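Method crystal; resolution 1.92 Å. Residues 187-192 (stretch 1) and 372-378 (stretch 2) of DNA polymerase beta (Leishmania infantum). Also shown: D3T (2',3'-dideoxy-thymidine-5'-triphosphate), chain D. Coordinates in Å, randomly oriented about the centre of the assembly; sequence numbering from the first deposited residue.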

# COMPACT_ATOMS: atom_id res chain seq x y z
N TYR A 187 -2.93 -9.69 -6.54
CA TYR A 187 -4.28 -9.99 -7.01
C TYR A 187 -4.49 -9.55 -8.46
O TYR A 187 -4.97 -10.34 -9.29
CB TYR A 187 -5.31 -9.31 -6.10
CG TYR A 187 -6.75 -9.34 -6.59
CD1 TYR A 187 -7.51 -10.50 -6.50
CD2 TYR A 187 -7.37 -8.19 -7.07
CE1 TYR A 187 -8.84 -10.52 -6.92
CE2 TYR A 187 -8.69 -8.20 -7.49
CZ TYR A 187 -9.42 -9.37 -7.41
OH TYR A 187 -10.73 -9.40 -7.82
N ARG A 188 -4.14 -8.31 -8.78
CA ARG A 188 -4.26 -7.84 -10.16
C ARG A 188 -3.29 -8.59 -11.09
O ARG A 188 -3.56 -8.74 -12.30
CB ARG A 188 -4.07 -6.31 -10.25
CG ARG A 188 -4.19 -5.74 -11.69
CD ARG A 188 -4.44 -4.21 -11.72
NE ARG A 188 -4.60 -3.73 -13.10
CZ ARG A 188 -3.65 -3.11 -13.81
NH1 ARG A 188 -2.46 -2.87 -13.26
NH2 ARG A 188 -3.89 -2.72 -15.06
N ARG A 189 -2.18 -9.08 -10.54
CA ARG A 189 -1.23 -9.92 -11.29
C ARG A 189 -1.74 -11.37 -11.42
O ARG A 189 -1.03 -12.24 -11.94
CB ARG A 189 0.18 -9.87 -10.68
CG ARG A 189 0.78 -8.44 -10.61
CD ARG A 189 2.33 -8.41 -10.57
NE ARG A 189 2.93 -9.31 -9.58
CZ ARG A 189 3.01 -9.06 -8.28
NH1 ARG A 189 2.52 -7.93 -7.77
NH2 ARG A 189 3.59 -9.95 -7.47
N ARG A 190 -2.96 -11.61 -10.95
CA ARG A 190 -3.65 -12.91 -11.08
C ARG A 190 -3.02 -14.09 -10.33
O ARG A 190 -3.18 -15.25 -10.74
CB ARG A 190 -3.88 -13.26 -12.56
CG ARG A 190 -4.73 -12.21 -13.28
CD ARG A 190 -4.87 -12.52 -14.77
NE ARG A 190 -5.58 -13.77 -15.01
CZ ARG A 190 -6.89 -13.87 -15.14
NH1 ARG A 190 -7.66 -12.79 -15.04
NH2 ARG A 190 -7.45 -15.05 -15.36
N HIS A 191 -2.31 -13.80 -9.24
CA HIS A 191 -1.81 -14.86 -8.38
C HIS A 191 -2.98 -15.56 -7.68
O HIS A 191 -3.94 -14.91 -7.27
CB HIS A 191 -0.83 -14.31 -7.33
CG HIS A 191 0.47 -13.83 -7.91
ND1 HIS A 191 1.63 -13.75 -7.17
CD2 HIS A 191 0.78 -13.39 -9.15
CE1 HIS A 191 2.61 -13.29 -7.94
NE2 HIS A 191 2.12 -13.06 -9.14
N PRO A 192 -2.90 -16.90 -7.54
CA PRO A 192 -3.95 -17.62 -6.82
C PRO A 192 -4.04 -17.25 -5.33
O PRO A 192 -5.11 -17.43 -4.74
CB PRO A 192 -3.56 -19.11 -7.00
CG PRO A 192 -2.13 -19.09 -7.44
CD PRO A 192 -1.95 -17.81 -8.21
N LYS A 372 1.50 -7.51 -19.71
CA LYS A 372 0.26 -7.63 -18.93
C LYS A 372 0.61 -7.77 -17.45
O LYS A 372 1.68 -8.26 -17.12
CB LYS A 372 -0.54 -8.86 -19.37
CG LYS A 372 -1.07 -8.81 -20.81
CD LYS A 372 -1.58 -10.19 -21.21
CE LYS A 372 -2.25 -10.17 -22.57
NZ LYS A 372 -3.55 -9.42 -22.54
N PRO A 373 -0.30 -7.35 -16.55
CA PRO A 373 -0.04 -7.51 -15.10
C PRO A 373 0.44 -8.91 -14.69
O PRO A 373 1.36 -9.03 -13.88
CB PRO A 373 -1.41 -7.22 -14.48
CG PRO A 373 -2.00 -6.18 -15.42
CD PRO A 373 -1.59 -6.69 -16.81
N GLU A 374 -0.17 -9.95 -15.25
CA GLU A 374 0.21 -11.32 -14.89
C GLU A 374 1.62 -11.71 -15.36
O GLU A 374 2.13 -12.75 -14.98
CB GLU A 374 -0.80 -12.32 -15.46
CG GLU A 374 -0.92 -12.24 -16.97
CD GLU A 374 -2.18 -12.90 -17.49
OE1 GLU A 374 -3.09 -12.17 -17.93
OE2 GLU A 374 -2.25 -14.15 -17.43
N ASN A 375 2.22 -10.87 -16.20
CA ASN A 375 3.60 -11.09 -16.63
C ASN A 375 4.58 -10.09 -16.02
O ASN A 375 5.65 -9.82 -16.58
CB ASN A 375 3.68 -11.07 -18.16
CG ASN A 375 2.85 -12.17 -18.81
OD1 ASN A 375 2.08 -11.93 -19.74
ND2 ASN A 375 3.00 -13.38 -18.30
N ARG A 376 4.23 -9.54 -14.86
CA ARG A 376 5.11 -8.59 -14.19
C ARG A 376 5.75 -9.19 -12.93
O ARG A 376 5.70 -8.59 -11.86
CB ARG A 376 4.36 -7.28 -13.87
CG ARG A 376 3.90 -6.53 -15.12
CD ARG A 376 3.13 -5.23 -14.79
NE ARG A 376 2.28 -4.82 -15.92
CZ ARG A 376 1.33 -3.89 -15.86
NH1 ARG A 376 1.09 -3.26 -14.71
NH2 ARG A 376 0.60 -3.61 -16.94
N ASP A 377 6.35 -10.37 -13.07
CA ASP A 377 7.05 -11.01 -11.96
C ASP A 377 8.50 -11.38 -12.30
O ASP A 377 8.87 -12.55 -12.25
CB ASP A 377 6.28 -12.25 -11.47
CG ASP A 377 5.09 -11.90 -10.59
OD1 ASP A 377 5.30 -11.52 -9.42
OD2 ASP A 377 3.94 -12.00 -11.06
N PRO A 378 9.33 -10.38 -12.63
CA PRO A 378 10.72 -10.66 -13.01
C PRO A 378 11.58 -11.11 -11.83
O PRO A 378 11.27 -10.88 -10.66
CB PRO A 378 11.21 -9.32 -13.55
CG PRO A 378 10.40 -8.31 -12.83
CD PRO A 378 9.03 -8.93 -12.69
OXT PRO A 378 12.64 -11.72 -12.03
PA D3T D . 3.20 -5.97 -1.67
O1A D3T D . 1.83 -5.93 -1.08
O2A D3T D . 4.31 -5.86 -0.67
O5' D3T D . 3.20 -4.26 -2.17
C5' D3T D . 2.27 -3.94 -3.07
C4' D3T D . 2.88 -3.12 -4.28
O4' D3T D . 3.74 -2.08 -3.80
C1' D3T D . 4.82 -1.92 -4.66
N1 D3T D . 6.09 -2.01 -3.88
C6 D3T D . 6.22 -2.97 -2.89
C2 D3T D . 7.20 -1.13 -4.21
O2 D3T D . 7.11 -0.30 -5.08
N3 D3T D . 8.39 -1.29 -3.45
C4 D3T D . 8.44 -2.22 -2.52
O4 D3T D . 9.59 -2.34 -1.82
C5 D3T D . 7.39 -3.12 -2.16
C5M D3T D . 7.59 -4.11 -1.09
C2' D3T D . 4.80 -3.05 -5.72
C3' D3T D . 3.78 -4.02 -5.15
O3A D3T D . 3.50 -6.58 -3.07
PB D3T D . 2.51 -7.84 -3.76
O1B D3T D . 1.17 -7.17 -3.71
O2B D3T D . 3.20 -7.80 -5.09
O3B D3T D . 2.58 -9.21 -3.08
PG D3T D . 1.77 -9.93 -1.76
O1G D3T D . 0.81 -8.91 -1.21
O2G D3T D . 2.91 -10.25 -0.81
O3G D3T D . 1.06 -11.11 -2.38

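Asp377 is the polar centre of this contact. Its CB points toward stretch 1, and its carboxylate receives both Arg189 and His191. Arg189 NH2 forms a salt bridge to Asp377 OD1 at 3.0 Å. Arg189 NE adds two weak hydrogen bonds, 3.2 Å to Asp377 OD1 and 3.2 Å to Asp377 OD2. His191 NE2 donates to Asp377 OD2 at 2.8 Å, with a nearly straight N-H...O angle of 166°. Asp377 OD1 sits at the edge of the Arg189 guanidinium, and Asp377 OD2 at the edge of the His191 ring. The N-H bonds of Arg189 meet OD1 at a slant.

Arg189 also reaches the bound nucleotide. Its NH1 donates to D3T O2B at 2.8 Å, and its NH2 makes a weak bond to the same D3T O2B at 3.2 Å. One buried guanidinium thus links the C-terminal stretch to the triphosphate. Two anionic partners offset its charge. The chi1 m, chi2 t, chi3 m rotamer carries the chain past Arg376, with Arg189 CD 3.6 Å from Arg376 O.

The backbones meet at Arg189 and Glu374, whose CA atoms are 4.1 Å apart. Glu374 CA makes a CA-H...O contact to Arg189 O at 3.3 Å. Arg189 is the first residue to leave helical geometry. Arg190 follows with positive phi, and its CB points toward stretch 2. The Arg190 and Glu374 charges attract only loosely: Arg190 NE is 4.1 Å from Glu374 OE2, and no N-H points at that oxygen.

Pro373 supplies the apolar packing. Its CB lies 3.4 Å from Arg188 O, and its CG covers one face of the Arg188 guanidinium, 3.8 Å from Arg188 CZ. A compact ring suits that flat surface. Arg188 NH1 also comes within 3.9 Å of Arg376 NH1. Both nitrogens are hydrogen-bonded elsewhere in the structure. In all, the stretches bury 400 Å² between them.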